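Local atomic coordinates of STING-associated CdnE c-di-GMP synthase (Flavobacteriaceae, PDB entry 6WT8), a protein that probably synthesises the cyclic dinucleotide second messenger c-di-GMP from GTP, the signal that its STING partner senses in bacterial CBASS defence. Residues Lys67-Lys72 against Thr189-Asp194; Glu102-Leu107 against Arg193-Val198; Ser171-Val176 against Ile184-Thr189. All blocks are in the same frame, centred on the assembly; numbering follows the deposited sequence.

Interaction 1 (Lys67-Lys72 against Thr189-Asp194)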
loop_
_atom_site.group_PDB
_atom_site.type_symbol
_atom_site.label_atom_id
_atom_site.label_comp_id
_atom_site.label_asym_id
_atom_site.label_seq_id
_atom_site.Cartn_x
_atom_site.Cartn_y
_atom_site.Cartn_z
ATOM N N LYS A 67 2.369 1.105 -14.898
ATOM C CA LYS A 67 2.427 2.553 -14.783
ATOM C C LYS A 67 2.341 3.219 -16.148
ATOM O O LYS A 67 1.719 4.293 -16.294
ATOM C CB LYS A 67 3.730 2.967 -14.064
ATOM C CG LYS A 67 3.798 2.548 -12.567
ATOM C CD LYS A 67 5.181 2.855 -11.982
ATOM C CE LYS A 67 5.256 2.323 -10.556
ATOM N NZ LYS A 67 6.690 2.585 -10.084
ATOM N N VAL A 68 2.958 2.609 -17.170
ATOM C CA VAL A 68 2.853 3.140 -18.534
ATOM C C VAL A 68 1.418 3.078 -19.019
ATOM O O VAL A 68 0.895 4.058 -19.592
ATOM C CB VAL A 68 3.769 2.359 -19.487
ATOM C CG1 VAL A 68 3.469 2.755 -20.981
ATOM C CG2 VAL A 68 5.219 2.626 -19.166
ATOM N N ALA A 69 0.739 1.944 -18.773
ATOM C CA ALA A 69 -0.661 1.831 -19.177
ATOM C C ALA A 69 -1.506 2.914 -18.510
ATOM O O ALA A 69 -2.339 3.557 -19.150
ATOM C CB ALA A 69 -1.232 0.444 -18.852
ATOM N N ALA A 70 -1.307 3.127 -17.215
ATOM C CA ALA A 70 -2.079 4.171 -16.522
ATOM C C ALA A 70 -1.724 5.563 -17.050
ATOM O O ALA A 70 -2.618 6.422 -17.187
ATOM C CB ALA A 70 -1.819 4.100 -15.011
ATOM N N ASN A 71 -0.462 5.785 -17.431
ATOM C CA ASN A 71 -0.117 7.078 -18.048
ATOM C C ASN A 71 -0.856 7.290 -19.375
ATOM O O ASN A 71 -1.263 8.426 -19.700
ATOM C CB ASN A 71 1.392 7.177 -18.314
ATOM C CG ASN A 71 2.212 7.348 -17.035
ATOM O OD1 ASN A 71 1.692 7.671 -15.976
ATOM N ND2 ASN A 71 3.533 7.130 -17.142
ATOM N N LYS A 72 -0.991 6.234 -20.184
ATOM C CA LYS A 72 -1.728 6.351 -21.445
ATOM C C LYS A 72 -3.187 6.703 -21.185
ATOM O O LYS A 72 -3.762 7.567 -21.876
ATOM C CB LYS A 72 -1.634 5.068 -22.262
ATOM C CG LYS A 72 -0.210 4.854 -22.708
ATOM C CD LYS A 72 -0.104 3.732 -23.688
ATOM C CE LYS A 72 1.348 3.661 -24.219
ATOM N NZ LYS A 72 1.459 2.701 -25.380
ATOM N N THR A 189 -4.357 -1.719 -24.285
ATOM C CA THR A 189 -3.824 -2.775 -25.145
ATOM C C THR A 189 -2.336 -2.680 -25.391
ATOM O O THR A 189 -1.731 -3.701 -25.724
ATOM C CB THR A 189 -4.526 -2.811 -26.508
ATOM O OG1 THR A 189 -4.403 -1.527 -27.141
ATOM C CG2 THR A 189 -5.980 -3.234 -26.333
ATOM N N GLU A 190 -1.739 -1.497 -25.269
ATOM C CA GLU A 190 -0.293 -1.339 -25.417
ATOM C C GLU A 190 0.193 -0.399 -24.322
ATOM O O GLU A 190 -0.014 0.823 -24.388
ATOM C CB GLU A 190 0.088 -0.824 -26.802
ATOM C CG GLU A 190 0.273 -1.929 -27.812
ATOM C CD GLU A 190 0.005 -1.473 -29.236
ATOM O OE1 GLU A 190 -0.734 -2.190 -29.954
ATOM O OE2 GLU A 190 0.529 -0.403 -29.631
ATOM N N PRO A 191 0.801 -0.936 -23.263
ATOM C CA PRO A 191 1.002 -2.346 -22.961
ATOM C C PRO A 191 -0.284 -2.954 -22.437
ATOM O O PRO A 191 -1.148 -2.204 -22.008
ATOM C CB PRO A 191 2.091 -2.321 -21.890
ATOM C CG PRO A 191 1.923 -1.006 -21.198
ATOM C CD PRO A 191 1.397 -0.038 -22.258
ATOM N N GLU A 192 -0.443 -4.268 -22.542
ATOM C CA GLU A 192 -1.687 -4.935 -22.179
ATOM C C GLU A 192 -1.804 -5.029 -20.661
ATOM O O GLU A 192 -1.233 -5.942 -20.042
ATOM C CB GLU A 192 -1.738 -6.314 -22.815
ATOM C CG GLU A 192 -3.071 -7.000 -22.680
ATOM C CD GLU A 192 -3.160 -8.244 -23.561
ATOM O OE1 GLU A 192 -4.239 -8.877 -23.591
ATOM O OE2 GLU A 192 -2.145 -8.583 -24.219
ATOM N N ARG A 193 -2.566 -4.098 -20.069
ATOM C CA ARG A 193 -2.813 -4.049 -18.622
ATOM C C ARG A 193 -4.223 -3.560 -18.392
ATOM O O ARG A 193 -4.736 -2.774 -19.183
ATOM C CB ARG A 193 -1.882 -3.100 -17.858
ATOM C CG ARG A 193 -0.359 -3.387 -18.042
ATOM C CD ARG A 193 0.110 -4.700 -17.422
ATOM N NE ARG A 193 -0.012 -4.714 -15.952
ATOM C CZ ARG A 193 0.456 -5.667 -15.154
ATOM N NH1 ARG A 193 1.204 -6.647 -15.617
ATOM N NH2 ARG A 193 0.162 -5.590 -13.868
ATOM N N ASP A 194 -4.840 -3.992 -17.272
ATOM C CA ASP A 194 -6.179 -3.528 -16.915
ATOM C C ASP A 194 -6.065 -2.507 -15.796
ATOM O O ASP A 194 -5.528 -2.800 -14.722
ATOM C CB ASP A 194 -7.074 -4.685 -16.486
ATOM C CG ASP A 194 -7.147 -5.777 -17.542
ATOM O OD1 ASP A 194 -7.215 -5.457 -18.738
ATOM O OD2 ASP A 194 -7.093 -6.959 -17.167
#
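Ala69, on helix 60-81, and Pro191, in the turn between strands 184-189 and 192-204, bring their CA atoms to 5.9 Å. This is a helix laid against the connecting end of a beta hairpin. The peptide bond before Pro191 is cis, which bends the chain sharply between Glu190 and Pro191. The proline ring lies on the helix. Its CD meets Val68 CG1 at 3.7 Å, and its CG lies 4.0 Å from Ala69 N. An alanine here would lose CG and CD, would probably open a gap beside Val68 CG1 and Ala69, and would be likely to weaken the preference for the cis turn. Lys72 supplies the polar contact. Its CG is anti to the carbonyl carbon (chi1 -66°), and the chain beyond is extended. NZ gives a hydrogen bond to Glu190 O over 2.6 Å, from 50° above the carbonyl plane. The Glu190 carboxylate leads away, with OE2 5.3 Å from Lys72 NZ. Arg193 touches the helix with its aliphatic root, while its guanidinium leaves to form a salt bridge with Asp104. At that root, Ala69 CB sits 3.7 Å from Arg193 CB.

Interaction 2 (Glu102-Leu107 against Arg193-Val198)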
loop_
_atom_site.group_PDB
_atom_site.type_symbol
_atom_site.label_atom_id
_atom_site.label_comp_id
_atom_site.label_asym_id
_atom_site.label_seq_id
_atom_site.Cartn_x
_atom_site.Cartn_y
_atom_site.Cartn_z
ATOM N N GLU A 102 -0.004 -9.535 -11.796
ATOM C CA GLU A 102 -1.223 -8.922 -12.335
ATOM C C GLU A 102 -1.711 -7.717 -11.547
ATOM O O GLU A 102 -2.671 -7.063 -11.975
ATOM C CB GLU A 102 -2.367 -9.949 -12.399
ATOM C CG GLU A 102 -2.056 -11.200 -13.228
ATOM C CD GLU A 102 -1.302 -12.311 -12.482
ATOM O OE1 GLU A 102 -1.073 -12.224 -11.237
ATOM O OE2 GLU A 102 -0.969 -13.314 -13.193
ATOM N N ASN A 103 -1.136 -7.401 -10.401
ATOM C CA ASN A 103 -1.565 -6.204 -9.690
ATOM C C ASN A 103 -1.167 -4.954 -10.477
ATOM O O ASN A 103 -0.108 -4.890 -11.103
ATOM C CB ASN A 103 -0.917 -6.147 -8.317
ATOM C CG ASN A 103 -1.327 -7.252 -7.385
ATOM O OD1 ASN A 103 -0.503 -7.698 -6.595
ATOM N ND2 ASN A 103 -2.600 -7.667 -7.420
ATOM N N ASP A 104 -2.026 -3.931 -10.425
ATOM C CA ASP A 104 -1.829 -2.700 -11.146
ATOM C C ASP A 104 -1.994 -1.492 -10.245
ATOM O O ASP A 104 -2.724 -1.538 -9.242
ATOM C CB ASP A 104 -2.867 -2.601 -12.263
ATOM C CG ASP A 104 -2.533 -3.481 -13.405
ATOM O OD1 ASP A 104 -1.629 -3.126 -14.188
ATOM O OD2 ASP A 104 -3.180 -4.544 -13.528
ATOM N N VAL A 105 -1.284 -0.416 -10.610
ATOM C CA VAL A 105 -1.617 0.910 -10.043
ATOM C C VAL A 105 -3.057 1.245 -10.417
ATOM O O VAL A 105 -3.531 0.908 -11.515
ATOM C CB VAL A 105 -0.688 2.055 -10.494
ATOM C CG1 VAL A 105 0.785 1.823 -10.070
ATOM C CG2 VAL A 105 -0.729 2.271 -12.023
ATOM N N ASP A 106 -3.761 1.944 -9.518
ATOM C CA ASP A 106 -5.022 2.582 -9.919
ATOM C C ASP A 106 -4.743 4.027 -10.312
ATOM O O ASP A 106 -3.919 4.718 -9.671
ATOM C CB ASP A 106 -6.035 2.690 -8.762
ATOM C CG ASP A 106 -6.525 1.399 -8.217
ATOM O OD1 ASP A 106 -6.534 0.382 -8.905
ATOM O OD2 ASP A 106 -6.986 1.420 -7.042
ATOM N N LEU A 107 -5.450 4.511 -11.335
ATOM C CA LEU A 107 -5.399 5.932 -11.655
ATOM C C LEU A 107 -6.485 6.661 -10.863
ATOM O O LEU A 107 -7.648 6.222 -10.840
ATOM C CB LEU A 107 -5.631 6.120 -13.161
ATOM C CG LEU A 107 -5.624 7.600 -13.644
ATOM C CD1 LEU A 107 -5.204 7.629 -15.089
ATOM C CD2 LEU A 107 -7.035 8.238 -13.529
ATOM N N ARG A 193 -2.566 -4.098 -20.069
ATOM C CA ARG A 193 -2.813 -4.049 -18.622
ATOM C C ARG A 193 -4.223 -3.560 -18.392
ATOM O O ARG A 193 -4.736 -2.774 -19.183
ATOM C CB ARG A 193 -1.882 -3.100 -17.858
ATOM C CG ARG A 193 -0.359 -3.387 -18.042
ATOM C CD ARG A 193 0.110 -4.700 -17.422
ATOM N NE ARG A 193 -0.012 -4.714 -15.952
ATOM C CZ ARG A 193 0.456 -5.667 -15.154
ATOM N NH1 ARG A 193 1.204 -6.647 -15.617
ATOM N NH2 ARG A 193 0.162 -5.590 -13.868
ATOM N N ASP A 194 -4.840 -3.992 -17.272
ATOM C CA ASP A 194 -6.179 -3.528 -16.915
ATOM C C ASP A 194 -6.065 -2.507 -15.796
ATOM O O ASP A 194 -5.528 -2.800 -14.722
ATOM C CB ASP A 194 -7.074 -4.685 -16.486
ATOM C CG ASP A 194 -7.147 -5.777 -17.542
ATOM O OD1 ASP A 194 -7.215 -5.457 -18.738
ATOM O OD2 ASP A 194 -7.093 -6.959 -17.167
ATOM N N ILE A 195 -6.546 -1.290 -16.040
ATOM C CA ILE A 195 -6.373 -0.193 -15.099
ATOM C C ILE A 195 -7.729 0.260 -14.569
ATOM O O ILE A 195 -8.635 0.543 -15.358
ATOM C CB ILE A 195 -5.669 0.988 -15.776
ATOM C CG1 ILE A 195 -4.302 0.558 -16.346
ATOM C CG2 ILE A 195 -5.526 2.176 -14.851
ATOM C CD1 ILE A 195 -3.296 0.024 -15.307
ATOM N N ASP A 196 -7.857 0.363 -13.244
ATOM C CA ASP A 196 -9.043 0.972 -12.644
ATOM C C ASP A 196 -8.868 2.479 -12.540
ATOM O O ASP A 196 -7.821 2.958 -12.122
ATOM C CB ASP A 196 -9.307 0.419 -11.240
ATOM C CG ASP A 196 -10.113 -0.860 -11.236
ATOM O OD1 ASP A 196 -11.303 -0.877 -11.679
ATOM O OD2 ASP A 196 -9.533 -1.868 -10.783
ATOM N N VAL A 197 -9.917 3.223 -12.918
ATOM C CA VAL A 197 -9.956 4.683 -12.879
ATOM C C VAL A 197 -10.925 5.091 -11.781
ATOM O O VAL A 197 -12.119 4.790 -11.871
ATOM C CB VAL A 197 -10.404 5.240 -14.243
ATOM C CG1 VAL A 197 -10.643 6.708 -14.177
ATOM C CG2 VAL A 197 -9.356 4.901 -15.324
ATOM N N VAL A 198 -10.400 5.756 -10.757
ATOM C CA VAL A 198 -11.143 6.188 -9.574
ATOM C C VAL A 198 -11.375 7.685 -9.693
ATOM O O VAL A 198 -10.458 8.420 -10.061
ATOM C CB VAL A 198 -10.299 5.838 -8.334
ATOM C CG1 VAL A 198 -10.990 6.224 -7.062
ATOM C CG2 VAL A 198 -10.023 4.317 -8.367
HETATM O O HOH W 1 -3.178 -5.866 -15.824
HETATM O O HOH W 2 -5.838 -0.541 -11.328
HETATM O O HOH W 3 -8.642 -1.611 -8.154
#
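Arg193 grips Asp104 side-on, with two nitrogens on one oxygen. NE donates to Asp104 OD1 over 2.9 Å, on the syn side and close to the carboxylate plane. NH2 donates to the same OD1 over 3.1 Å, but from above that plane. The oxygen lies in the guanidinium plane, yet the two flat groups are turned 67° apart. Bends at chi2 (-68°) and chi3 (-65°) turn the arginine chain back toward the acid. Ser66 OG also bonds OD1, and Lys101 O takes a bond from Arg193 NH2. A water joins Asp104 OD2 to Asp194 N. A second water donates to Val105 O and Asp106 OD1 and accepts from Asp196 N. It bridges Asp196 N to Val105 O, one step before the strands bond directly. There Leu107 pairs with Val197 in a parallel bridge: Leu107 N bonds Asp196 O at 2.9 Å, and Val198 N bonds Leu107 O at 2.8 Å. Asp106 and Asp196 lie side by side; Asp106 OD1 and Asp196 OD2 are 4.2 Å apart, a third water within bonding reach of both. Gln90 holds the other oxygen of Asp106; Ser183 and Lys180 hold that of Asp196. On the face carrying Leu107 and Val197, Leu107 CD2 packs on Val197 CG1 at 4.0 Å, and Leu107 CB nears Ile195 CG2. Asp104 and Asp106 fit the paired-acid pattern of nucleotidyltransferases, with Asp196 probably the third acid. Asp106 and Asp196 stand close, while Asp104 is turned to Arg193; the three would probably have to come together to hold magnesium ions.

Interaction 3 (Ser171-Val176 against Ile184-Thr189)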
loop_
_atom_site.group_PDB
_atom_site.type_symbol
_atom_site.label_atom_id
_atom_site.label_comp_id
_atom_site.label_asym_id
_atom_site.label_seq_id
_atom_site.Cartn_x
_atom_site.Cartn_y
_atom_site.Cartn_z
ATOM N N SER A 171 -14.927 5.338 -25.971
ATOM C CA SER A 171 -14.663 5.671 -27.364
ATOM C C SER A 171 -13.219 5.412 -27.762
ATOM O O SER A 171 -12.927 5.355 -28.962
ATOM C CB SER A 171 -15.034 7.131 -27.630
ATOM O OG SER A 171 -14.146 8.033 -27.049
ATOM N N THR A 172 -12.322 5.200 -26.799
ATOM C CA THR A 172 -10.889 5.010 -27.003
ATOM C C THR A 172 -10.485 3.551 -26.923
ATOM O O THR A 172 -9.703 3.073 -27.755
ATOM C CB THR A 172 -10.100 5.791 -25.944
ATOM O OG1 THR A 172 -10.421 7.176 -26.020
ATOM C CG2 THR A 172 -8.586 5.593 -26.119
ATOM N N TYR A 173 -11.053 2.812 -25.981
ATOM C CA TYR A 173 -10.648 1.442 -25.709
ATOM C C TYR A 173 -11.783 0.480 -26.018
ATOM O O TYR A 173 -12.946 0.739 -25.683
ATOM C CB TYR A 173 -10.208 1.287 -24.226
ATOM C CG TYR A 173 -8.998 2.123 -23.896
ATOM C CD1 TYR A 173 -7.719 1.690 -24.258
ATOM C CD2 TYR A 173 -9.131 3.385 -23.314
ATOM C CE1 TYR A 173 -6.606 2.477 -23.997
ATOM C CE2 TYR A 173 -7.981 4.172 -23.010
ATOM C CZ TYR A 173 -6.742 3.708 -23.388
ATOM O OH TYR A 173 -5.649 4.510 -23.130
ATOM N N LYS A 174 -11.436 -0.642 -26.647
ATOM C CA LYS A 174 -12.435 -1.646 -27.007
ATOM C C LYS A 174 -13.205 -2.175 -25.798
ATOM O O LYS A 174 -14.421 -2.381 -25.879
ATOM C CB LYS A 174 -11.755 -2.800 -27.747
ATOM C CG LYS A 174 -12.684 -3.901 -28.135
ATOM C CD LYS A 174 -11.907 -5.134 -28.610
ATOM C CE LYS A 174 -12.840 -6.219 -29.120
ATOM N NZ LYS A 174 -13.310 -5.914 -30.498
ATOM N N THR A 175 -12.515 -2.483 -24.695
ATOM C CA THR A 175 -13.147 -3.144 -23.557
ATOM C C THR A 175 -13.008 -2.254 -22.334
ATOM O O THR A 175 -11.887 -2.000 -21.876
ATOM C CB THR A 175 -12.503 -4.497 -23.293
ATOM O OG1 THR A 175 -12.591 -5.274 -24.487
ATOM C CG2 THR A 175 -13.208 -5.244 -22.164
ATOM N N VAL A 176 -14.142 -1.739 -21.856
ATOM C CA VAL A 176 -14.242 -0.855 -20.699
ATOM C C VAL A 176 -15.482 -1.266 -19.913
ATOM O O VAL A 176 -16.585 -1.294 -20.476
ATOM C CB VAL A 176 -14.377 0.621 -21.113
ATOM C CG1 VAL A 176 -14.538 1.534 -19.884
ATOM C CG2 VAL A 176 -13.212 1.043 -21.887
ATOM N N ILE A 184 -13.979 2.838 -12.990
ATOM C CA ILE A 184 -14.110 2.397 -14.376
ATOM C C ILE A 184 -12.940 1.467 -14.692
ATOM O O ILE A 184 -11.800 1.820 -14.412
ATOM C CB ILE A 184 -14.108 3.604 -15.328
ATOM C CG1 ILE A 184 -15.301 4.540 -15.045
ATOM C CG2 ILE A 184 -14.198 3.115 -16.814
ATOM C CD1 ILE A 184 -15.054 5.956 -15.664
ATOM N N TYR A 185 -13.191 0.304 -15.276
ATOM C CA TYR A 185 -12.120 -0.661 -15.511
ATOM C C TYR A 185 -11.774 -0.656 -16.999
ATOM O O TYR A 185 -12.636 -0.918 -17.836
ATOM C CB TYR A 185 -12.549 -2.068 -15.079
ATOM C CG TYR A 185 -11.419 -3.019 -14.696
ATOM C CD1 TYR A 185 -10.289 -2.553 -14.024
ATOM C CD2 TYR A 185 -11.510 -4.374 -14.961
ATOM C CE1 TYR A 185 -9.253 -3.424 -13.631
ATOM C CE2 TYR A 185 -10.493 -5.257 -14.586
ATOM C CZ TYR A 185 -9.373 -4.784 -13.919
ATOM O OH TYR A 185 -8.359 -5.655 -13.539
ATOM N N VAL A 186 -10.527 -0.315 -17.329
ATOM C CA VAL A 186 -10.097 -0.120 -18.709
ATOM C C VAL A 186 -9.119 -1.206 -19.101
ATOM O O VAL A 186 -8.118 -1.406 -18.409
ATOM C CB VAL A 186 -9.433 1.248 -18.887
ATOM C CG1 VAL A 186 -9.053 1.446 -20.343
ATOM C CG2 VAL A 186 -10.388 2.326 -18.380
ATOM N N LYS A 187 -9.351 -1.845 -20.241
ATOM C CA LYS A 187 -8.357 -2.781 -20.777
ATOM C C LYS A 187 -7.476 -2.000 -21.742
ATOM O O LYS A 187 -7.874 -1.720 -22.882
ATOM C CB LYS A 187 -9.044 -3.966 -21.439
ATOM C CG LYS A 187 -9.722 -4.869 -20.413
ATOM C CD LYS A 187 -10.139 -6.190 -21.061
ATOM C CE LYS A 187 -8.941 -7.013 -21.486
ATOM N NZ LYS A 187 -8.283 -7.596 -20.275
ATOM N N VAL A 188 -6.273 -1.626 -21.282
ATOM C CA VAL A 188 -5.304 -0.964 -22.156
ATOM C C VAL A 188 -4.627 -2.022 -23.016
ATOM O O VAL A 188 -4.351 -3.119 -22.543
ATOM C CB VAL A 188 -4.316 -0.164 -21.294
ATOM C CG1 VAL A 188 -3.306 0.637 -22.145
ATOM C CG2 VAL A 188 -5.055 0.770 -20.332
ATOM N N THR A 189 -4.357 -1.719 -24.285
ATOM C CA THR A 189 -3.824 -2.775 -25.145
ATOM C C THR A 189 -2.336 -2.680 -25.391
ATOM O O THR A 189 -1.731 -3.701 -25.724
ATOM C CB THR A 189 -4.526 -2.811 -26.508
ATOM O OG1 THR A 189 -4.403 -1.527 -27.141
ATOM C CG2 THR A 189 -5.980 -3.234 -26.333
HETATM O O HOH W 4 -9.557 -2.626 -24.805
#
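Tyr173 lays one ring face against Val186 CG1, a CH-pi contact 3.8 Å from the ring centroid. The methyl is shifted toward the rim, nearest to Tyr173 CD2. Thr172 CG2 covers the opposite face, so the ring is held between two methyl groups. Tyr173 CE1 also nears Val188 CG1, at 4.2 Å. Further along, Thr175 and Lys187 lie side by side. With Thr175 CG2 anti to its backbone N, the methyl presses on Lys187 CD at 3.4 Å, a tight fit. Val176 CG1 is also close to Ile184 CG2, at 3.5 Å. The backbone sets this register. Lys187 N donates to Thr175 O over 3.0 Å, and Val176 pairs with Val186 as an antiparallel non-hydrogen-bonded pair. A water continues the connection: it accepts from Thr175 N and donates to Lys187 O at 2.7 Å. The lysine chain bends at chi3 (66°) and chi4, and NZ forms a salt bridge with Asp194. The contact lies at the open end of the hairpin of strands 176-177 and 184-189, where the chain leaves helix 154-172. Ile184 and Val186 pack on that helix, Tyr173 and Val188 reach Val73 of helix 60-81, and strand 192-204 pairs along the other edge of strand 184-189.

Overall arrangement
Interactions 1 and 2 use strand 192-204; interaction 3 lies on its neighbour, strand 184-189. Interaction 1 lies at the surface, where helix 60-81 reaches the turn leading into strand 192-204. Interactions 2 and 3 are partly buried and belong to the same mixed sheet: one joins strand 106-112 in parallel, the other sets a short antiparallel edge on strand 184-189. Arg193 serves interactions 1 and 2, with its aliphatic root on the helix and its guanidinium in the acid-rich loop. Their chemistry differs accordingly. Interaction 1 is mainly apolar with a single lysine bond, interaction 2 is rich in carboxylates and waters, and interaction 3 is aromatic and aliphatic. The Asp194-Lys187 salt bridge ties interaction 3 to both others.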